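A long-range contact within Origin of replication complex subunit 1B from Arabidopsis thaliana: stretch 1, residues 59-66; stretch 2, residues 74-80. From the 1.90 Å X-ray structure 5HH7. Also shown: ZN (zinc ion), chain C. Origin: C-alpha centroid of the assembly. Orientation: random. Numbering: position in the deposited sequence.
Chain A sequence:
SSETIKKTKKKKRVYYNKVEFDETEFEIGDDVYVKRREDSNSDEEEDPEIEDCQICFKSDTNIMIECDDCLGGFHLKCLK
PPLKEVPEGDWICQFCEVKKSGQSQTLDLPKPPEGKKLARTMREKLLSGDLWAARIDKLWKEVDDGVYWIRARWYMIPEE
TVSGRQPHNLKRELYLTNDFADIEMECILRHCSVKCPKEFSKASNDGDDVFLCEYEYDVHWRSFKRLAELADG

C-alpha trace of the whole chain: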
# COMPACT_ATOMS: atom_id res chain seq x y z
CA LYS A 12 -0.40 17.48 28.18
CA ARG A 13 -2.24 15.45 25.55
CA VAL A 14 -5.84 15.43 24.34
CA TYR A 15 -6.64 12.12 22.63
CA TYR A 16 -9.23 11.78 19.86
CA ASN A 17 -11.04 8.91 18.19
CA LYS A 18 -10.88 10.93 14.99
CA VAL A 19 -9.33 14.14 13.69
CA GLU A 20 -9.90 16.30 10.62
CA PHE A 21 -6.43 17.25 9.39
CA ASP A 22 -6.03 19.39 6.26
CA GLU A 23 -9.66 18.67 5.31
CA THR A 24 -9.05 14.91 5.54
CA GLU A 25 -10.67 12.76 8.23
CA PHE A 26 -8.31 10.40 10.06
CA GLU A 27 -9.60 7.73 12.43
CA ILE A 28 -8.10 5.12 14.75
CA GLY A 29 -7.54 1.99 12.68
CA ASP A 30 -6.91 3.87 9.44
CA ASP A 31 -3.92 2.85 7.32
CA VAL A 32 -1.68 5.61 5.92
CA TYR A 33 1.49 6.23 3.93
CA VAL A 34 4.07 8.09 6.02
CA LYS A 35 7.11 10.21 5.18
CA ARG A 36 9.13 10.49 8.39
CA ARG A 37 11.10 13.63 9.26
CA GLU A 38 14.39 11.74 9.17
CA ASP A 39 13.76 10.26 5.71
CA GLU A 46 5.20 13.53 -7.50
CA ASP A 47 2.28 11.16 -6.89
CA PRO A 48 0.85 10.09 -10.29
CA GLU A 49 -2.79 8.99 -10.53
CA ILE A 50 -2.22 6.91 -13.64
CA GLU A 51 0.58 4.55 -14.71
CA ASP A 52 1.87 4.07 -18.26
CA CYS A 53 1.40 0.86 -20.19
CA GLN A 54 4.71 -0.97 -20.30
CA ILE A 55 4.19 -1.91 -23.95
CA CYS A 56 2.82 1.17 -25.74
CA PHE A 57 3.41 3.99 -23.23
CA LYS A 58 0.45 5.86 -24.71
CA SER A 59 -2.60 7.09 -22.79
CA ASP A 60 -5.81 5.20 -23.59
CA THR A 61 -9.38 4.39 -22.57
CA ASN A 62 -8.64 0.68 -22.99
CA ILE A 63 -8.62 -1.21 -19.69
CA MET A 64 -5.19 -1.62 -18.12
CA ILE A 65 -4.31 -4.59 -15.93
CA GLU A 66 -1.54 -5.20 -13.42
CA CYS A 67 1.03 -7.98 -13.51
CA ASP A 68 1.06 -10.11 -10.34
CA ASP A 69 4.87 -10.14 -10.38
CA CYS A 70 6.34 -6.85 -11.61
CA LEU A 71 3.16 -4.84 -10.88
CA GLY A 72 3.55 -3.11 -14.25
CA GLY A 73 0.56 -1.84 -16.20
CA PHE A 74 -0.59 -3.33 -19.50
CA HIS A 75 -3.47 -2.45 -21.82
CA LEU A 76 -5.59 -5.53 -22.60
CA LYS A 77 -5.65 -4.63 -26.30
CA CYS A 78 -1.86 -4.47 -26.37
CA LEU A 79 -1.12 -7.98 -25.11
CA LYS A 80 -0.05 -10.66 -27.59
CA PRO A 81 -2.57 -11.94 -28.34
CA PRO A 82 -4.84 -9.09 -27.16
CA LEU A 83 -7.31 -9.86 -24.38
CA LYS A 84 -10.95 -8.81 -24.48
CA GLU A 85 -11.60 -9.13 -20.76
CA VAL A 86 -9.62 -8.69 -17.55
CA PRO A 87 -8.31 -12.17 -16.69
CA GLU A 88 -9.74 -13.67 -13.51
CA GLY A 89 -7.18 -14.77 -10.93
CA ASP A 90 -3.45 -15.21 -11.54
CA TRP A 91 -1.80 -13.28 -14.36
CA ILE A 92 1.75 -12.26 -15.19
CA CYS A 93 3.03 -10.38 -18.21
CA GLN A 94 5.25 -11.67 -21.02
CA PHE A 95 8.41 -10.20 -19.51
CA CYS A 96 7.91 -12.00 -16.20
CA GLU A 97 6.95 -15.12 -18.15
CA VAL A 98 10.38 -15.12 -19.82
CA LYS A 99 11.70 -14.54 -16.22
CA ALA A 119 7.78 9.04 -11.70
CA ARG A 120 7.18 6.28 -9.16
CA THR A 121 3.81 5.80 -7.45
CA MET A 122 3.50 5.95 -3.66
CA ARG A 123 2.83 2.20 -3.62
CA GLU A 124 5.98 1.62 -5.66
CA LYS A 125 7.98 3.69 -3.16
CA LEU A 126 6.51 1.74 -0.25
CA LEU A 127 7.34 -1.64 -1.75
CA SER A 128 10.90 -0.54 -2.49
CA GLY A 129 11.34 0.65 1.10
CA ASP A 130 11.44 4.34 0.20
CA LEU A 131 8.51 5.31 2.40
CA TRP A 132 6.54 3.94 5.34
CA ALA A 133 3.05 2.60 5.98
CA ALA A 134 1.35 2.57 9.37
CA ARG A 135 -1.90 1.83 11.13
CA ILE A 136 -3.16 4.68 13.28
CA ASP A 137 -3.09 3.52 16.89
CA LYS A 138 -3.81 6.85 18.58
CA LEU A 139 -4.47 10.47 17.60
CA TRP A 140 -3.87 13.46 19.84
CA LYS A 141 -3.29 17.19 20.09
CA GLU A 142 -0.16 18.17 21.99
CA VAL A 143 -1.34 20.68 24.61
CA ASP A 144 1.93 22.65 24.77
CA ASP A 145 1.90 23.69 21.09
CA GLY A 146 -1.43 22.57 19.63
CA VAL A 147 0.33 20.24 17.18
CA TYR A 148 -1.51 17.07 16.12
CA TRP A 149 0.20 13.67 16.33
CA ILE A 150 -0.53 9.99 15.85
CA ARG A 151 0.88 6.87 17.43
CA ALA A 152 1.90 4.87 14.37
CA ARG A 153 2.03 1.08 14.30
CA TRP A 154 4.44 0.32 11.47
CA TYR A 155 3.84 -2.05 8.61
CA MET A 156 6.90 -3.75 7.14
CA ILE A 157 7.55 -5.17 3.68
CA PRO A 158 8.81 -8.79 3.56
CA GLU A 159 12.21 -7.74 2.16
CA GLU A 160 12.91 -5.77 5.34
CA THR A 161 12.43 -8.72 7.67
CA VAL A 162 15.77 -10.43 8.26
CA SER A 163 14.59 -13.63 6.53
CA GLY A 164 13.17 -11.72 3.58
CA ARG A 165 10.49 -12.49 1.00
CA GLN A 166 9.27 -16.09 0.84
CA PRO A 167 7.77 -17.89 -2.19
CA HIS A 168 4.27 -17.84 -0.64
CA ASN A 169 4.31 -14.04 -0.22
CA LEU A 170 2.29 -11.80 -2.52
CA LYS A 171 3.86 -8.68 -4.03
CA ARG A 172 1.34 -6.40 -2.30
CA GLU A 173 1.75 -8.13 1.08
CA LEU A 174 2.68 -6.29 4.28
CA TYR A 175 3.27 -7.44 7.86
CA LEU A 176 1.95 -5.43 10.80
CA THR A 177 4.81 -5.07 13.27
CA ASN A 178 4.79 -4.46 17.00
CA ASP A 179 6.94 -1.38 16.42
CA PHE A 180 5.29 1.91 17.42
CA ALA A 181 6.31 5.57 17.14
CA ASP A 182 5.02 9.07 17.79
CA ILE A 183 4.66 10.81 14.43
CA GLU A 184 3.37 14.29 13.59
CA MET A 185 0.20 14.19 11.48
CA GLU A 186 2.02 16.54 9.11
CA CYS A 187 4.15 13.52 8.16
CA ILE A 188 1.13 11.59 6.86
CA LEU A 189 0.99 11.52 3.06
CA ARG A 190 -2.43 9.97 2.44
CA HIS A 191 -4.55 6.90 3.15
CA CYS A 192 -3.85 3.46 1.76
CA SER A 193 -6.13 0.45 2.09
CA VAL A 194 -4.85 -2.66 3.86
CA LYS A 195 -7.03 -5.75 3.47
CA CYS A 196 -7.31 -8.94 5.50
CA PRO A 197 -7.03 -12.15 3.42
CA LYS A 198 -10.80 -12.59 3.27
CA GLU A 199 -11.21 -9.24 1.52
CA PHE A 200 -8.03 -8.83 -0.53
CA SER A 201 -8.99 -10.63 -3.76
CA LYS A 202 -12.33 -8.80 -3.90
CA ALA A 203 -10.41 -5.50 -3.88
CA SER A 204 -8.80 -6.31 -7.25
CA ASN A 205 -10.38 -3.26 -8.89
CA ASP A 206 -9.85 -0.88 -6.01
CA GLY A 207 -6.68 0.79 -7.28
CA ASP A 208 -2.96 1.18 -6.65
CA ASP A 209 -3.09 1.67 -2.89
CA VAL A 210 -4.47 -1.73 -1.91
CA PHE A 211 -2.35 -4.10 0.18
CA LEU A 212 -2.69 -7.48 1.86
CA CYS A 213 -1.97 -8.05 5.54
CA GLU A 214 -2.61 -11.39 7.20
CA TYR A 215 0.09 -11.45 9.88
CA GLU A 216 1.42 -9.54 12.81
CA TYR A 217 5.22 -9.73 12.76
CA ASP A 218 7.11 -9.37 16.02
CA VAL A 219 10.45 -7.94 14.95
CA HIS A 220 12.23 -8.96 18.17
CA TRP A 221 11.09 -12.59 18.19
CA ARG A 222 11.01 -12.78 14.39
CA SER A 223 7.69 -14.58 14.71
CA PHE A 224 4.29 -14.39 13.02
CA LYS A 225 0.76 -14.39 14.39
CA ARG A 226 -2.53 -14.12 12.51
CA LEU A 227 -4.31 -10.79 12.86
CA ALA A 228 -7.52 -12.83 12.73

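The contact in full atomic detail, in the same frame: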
# COMPACT_ATOMS: atom_id res chain seq x y z
N SER A 59 -1.34 6.99 -23.52
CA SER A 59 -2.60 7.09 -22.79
C SER A 59 -3.74 6.47 -23.61
O SER A 59 -3.71 6.51 -24.84
CB SER A 59 -2.92 8.56 -22.49
OG SER A 59 -4.22 8.69 -21.95
N ASP A 60 -4.72 5.89 -22.92
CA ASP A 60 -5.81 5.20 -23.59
C ASP A 60 -6.99 4.92 -22.67
O ASP A 60 -6.84 4.81 -21.45
CB ASP A 60 -5.32 3.89 -24.20
CG ASP A 60 -6.28 3.32 -25.23
OD1 ASP A 60 -7.50 3.29 -24.97
OD2 ASP A 60 -5.81 2.90 -26.30
N THR A 61 -8.17 4.78 -23.27
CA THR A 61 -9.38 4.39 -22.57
C THR A 61 -9.46 2.88 -22.36
O THR A 61 -10.24 2.40 -21.54
CB THR A 61 -10.64 4.84 -23.33
OG1 THR A 61 -10.46 4.58 -24.73
CG2 THR A 61 -10.89 6.33 -23.13
N ASN A 62 -8.66 2.13 -23.11
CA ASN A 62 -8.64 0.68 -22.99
C ASN A 62 -8.21 0.26 -21.59
O ASN A 62 -7.27 0.83 -21.03
CB ASN A 62 -7.74 0.04 -24.04
CG ASN A 62 -7.77 -1.48 -23.98
OD1 ASN A 62 -6.80 -2.12 -23.58
ND2 ASN A 62 -8.90 -2.07 -24.38
N ILE A 63 -8.90 -0.73 -21.04
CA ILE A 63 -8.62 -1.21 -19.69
C ILE A 63 -7.17 -1.66 -19.53
O ILE A 63 -6.62 -2.34 -20.40
CB ILE A 63 -9.58 -2.36 -19.29
CG1 ILE A 63 -11.02 -1.86 -19.28
CG2 ILE A 63 -9.21 -2.93 -17.93
CD1 ILE A 63 -11.24 -0.65 -18.40
N MET A 64 -6.56 -1.25 -18.42
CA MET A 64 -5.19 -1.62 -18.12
C MET A 64 -5.16 -2.55 -16.93
O MET A 64 -5.79 -2.28 -15.90
CB MET A 64 -4.36 -0.37 -17.83
CG MET A 64 -2.89 -0.63 -17.58
SD MET A 64 -1.96 0.89 -17.29
CE MET A 64 -2.25 1.76 -18.83
N ILE A 65 -4.44 -3.66 -17.05
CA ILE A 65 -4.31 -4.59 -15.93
C ILE A 65 -2.91 -4.58 -15.34
O ILE A 65 -1.98 -4.01 -15.92
CB ILE A 65 -4.71 -6.03 -16.31
CG1 ILE A 65 -3.80 -6.56 -17.42
CG2 ILE A 65 -6.17 -6.08 -16.73
CD1 ILE A 65 -4.04 -8.02 -17.75
N GLU A 66 -2.77 -5.23 -14.20
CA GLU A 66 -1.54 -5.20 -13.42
C GLU A 66 -0.94 -6.59 -13.34
O GLU A 66 -1.64 -7.56 -13.05
CB GLU A 66 -1.87 -4.68 -12.02
CG GLU A 66 -0.71 -4.69 -11.04
CD GLU A 66 -1.10 -4.06 -9.72
OE1 GLU A 66 -1.51 -4.80 -8.80
OE2 GLU A 66 -1.02 -2.82 -9.61
N PHE A 74 -0.49 -2.86 -18.12
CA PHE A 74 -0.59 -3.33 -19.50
C PHE A 74 -2.02 -3.19 -20.02
O PHE A 74 -2.95 -3.70 -19.41
CB PHE A 74 -0.16 -4.80 -19.61
CG PHE A 74 1.25 -5.06 -19.14
CD1 PHE A 74 2.30 -5.05 -20.03
CD2 PHE A 74 1.51 -5.33 -17.80
CE1 PHE A 74 3.60 -5.29 -19.60
CE2 PHE A 74 2.79 -5.57 -17.37
CZ PHE A 74 3.84 -5.55 -18.27
N HIS A 75 -2.18 -2.50 -21.15
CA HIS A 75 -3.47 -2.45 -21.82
C HIS A 75 -3.84 -3.86 -22.29
O HIS A 75 -2.98 -4.59 -22.80
CB HIS A 75 -3.43 -1.51 -23.03
CG HIS A 75 -3.44 -0.05 -22.66
ND1 HIS A 75 -2.68 0.88 -23.32
CD2 HIS A 75 -4.14 0.63 -21.72
CE1 HIS A 75 -2.89 2.08 -22.79
NE2 HIS A 75 -3.77 1.95 -21.82
N LEU A 76 -5.10 -4.24 -22.13
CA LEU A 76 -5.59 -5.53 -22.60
C LEU A 76 -5.38 -5.68 -24.11
O LEU A 76 -4.92 -6.72 -24.58
CB LEU A 76 -7.07 -5.70 -22.29
CG LEU A 76 -7.50 -5.86 -20.83
CD1 LEU A 76 -9.02 -5.90 -20.73
CD2 LEU A 76 -6.89 -7.11 -20.21
N LYS A 77 -5.70 -4.62 -24.84
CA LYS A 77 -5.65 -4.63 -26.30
C LYS A 77 -4.23 -4.70 -26.83
O LYS A 77 -4.02 -4.86 -28.03
CB LYS A 77 -6.31 -3.36 -26.84
CG LYS A 77 -5.49 -2.11 -26.57
CD LYS A 77 -5.94 -0.95 -27.43
CE LYS A 77 -4.91 0.17 -27.40
NZ LYS A 77 -3.58 -0.27 -27.90
N CYS A 78 -3.25 -4.55 -25.95
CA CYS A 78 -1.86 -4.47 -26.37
C CYS A 78 -1.08 -5.74 -26.06
O CYS A 78 0.08 -5.88 -26.46
CB CYS A 78 -1.19 -3.25 -25.75
SG CYS A 78 -1.95 -1.71 -26.30
N LEU A 79 -1.72 -6.67 -25.36
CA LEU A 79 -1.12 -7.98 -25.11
C LEU A 79 -1.03 -8.77 -26.42
O LEU A 79 -1.70 -8.44 -27.40
CB LEU A 79 -1.94 -8.74 -24.07
CG LEU A 79 -2.19 -7.99 -22.76
CD1 LEU A 79 -3.01 -8.82 -21.79
CD2 LEU A 79 -0.88 -7.58 -22.12
N LYS A 80 -0.17 -9.79 -26.43
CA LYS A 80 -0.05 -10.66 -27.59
C LYS A 80 -0.34 -12.12 -27.21
O LYS A 80 0.49 -12.77 -26.57
CB LYS A 80 1.34 -10.53 -28.24
CG LYS A 80 2.51 -10.51 -27.25
CD LYS A 80 3.83 -10.78 -27.96
CE LYS A 80 4.34 -9.56 -28.73
NZ LYS A 80 5.13 -8.64 -27.85
ZN ZN C . -0.59 -0.26 -24.36

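The most distinctive feature of this contact is a histidine that serves both a metal site and a strand pairing. H75 binds the zinc ion through ND1, with ND1 2.6 Å from ZN, while its backbone lies in a short antiparallel ladder and the rest of its ring is packed against residues of stretch 1. Of all the residues in the two stretches, H75 has the largest area covered by the partner stretch.

The ladder is brief. M64 and H75 form a non-hydrogen-bonded antiparallel pair, their CA atoms 4.2 Å apart, and I65 and F74 form the adjoining hydrogen-bonded pair, with a CA-CA distance of 5.3 Å. In the latter, each residue donates to the other: I65 N to F74 O at 2.8 Å, and F74 N to I65 O at 2.9 Å. Backbone hydrogen bonding continues beyond the M64-H75 step, where L76 N donates to I63 O at 3.0 Å even though L76 already belongs to the 3-10 segment. Between these bonds the two backbones come close enough for CA-H...O contacts, from M64 CA to F74 O at 3.3 Å and from H75 CA to I63 O at 3.5 Å.

Past the ladder, a side chain takes over the role of acceptor. N62, with chi1 in the t well, points toward stretch 2 and places OD1 where K77 N can donate to it, at 3.0 Å and with a nearly linear angle of 173°. An amide at the start of a 3-10 segment has no preceding turn to supply its acceptor, and here the side-chain oxygen OD1 of N62 fills that place for K77 N. The N62 backbone is itself held by D60, whose OD1 accepts a very short hydrogen bond from N62 N (2.5 Å); T61 OG1 donates to the same oxygen at 3.2 Å. The loop is thus tied down just before its asparagine reaches across.

Side chains of M64 and H75 share one face of the sheet. The methionine extends with chi1 and chi2 both t and then turns at chi3 (m), bringing CE to 3.4 Å from H75 NE2; its SD lies 5.4 Å from the centroid of the imidazole, in an oblique approach. D60 CB also reaches the ring, 3.3 Å from H75 CE1, and N62 O lies 3.2 Å from H75 CD2, approaching the ring obliquely.

I65 and F74 direct their side chains to the other face. There the contact is apolar: I65 CG2 meets L76 CD2 at 3.7 Å, and I65 CD1 approaches L79 CD1 at 4.2 Å. I63 adds to the leucine packing through its CB, 3.9 Å from L76 CD1, although the end of its side chain leads away. D60 OD2 lies 4.2 Å from K77 NZ, too far for a salt bridge but near enough for electrostatic attraction. Altogether, 590 Å² of surface is buried between the stretches, both sides summed.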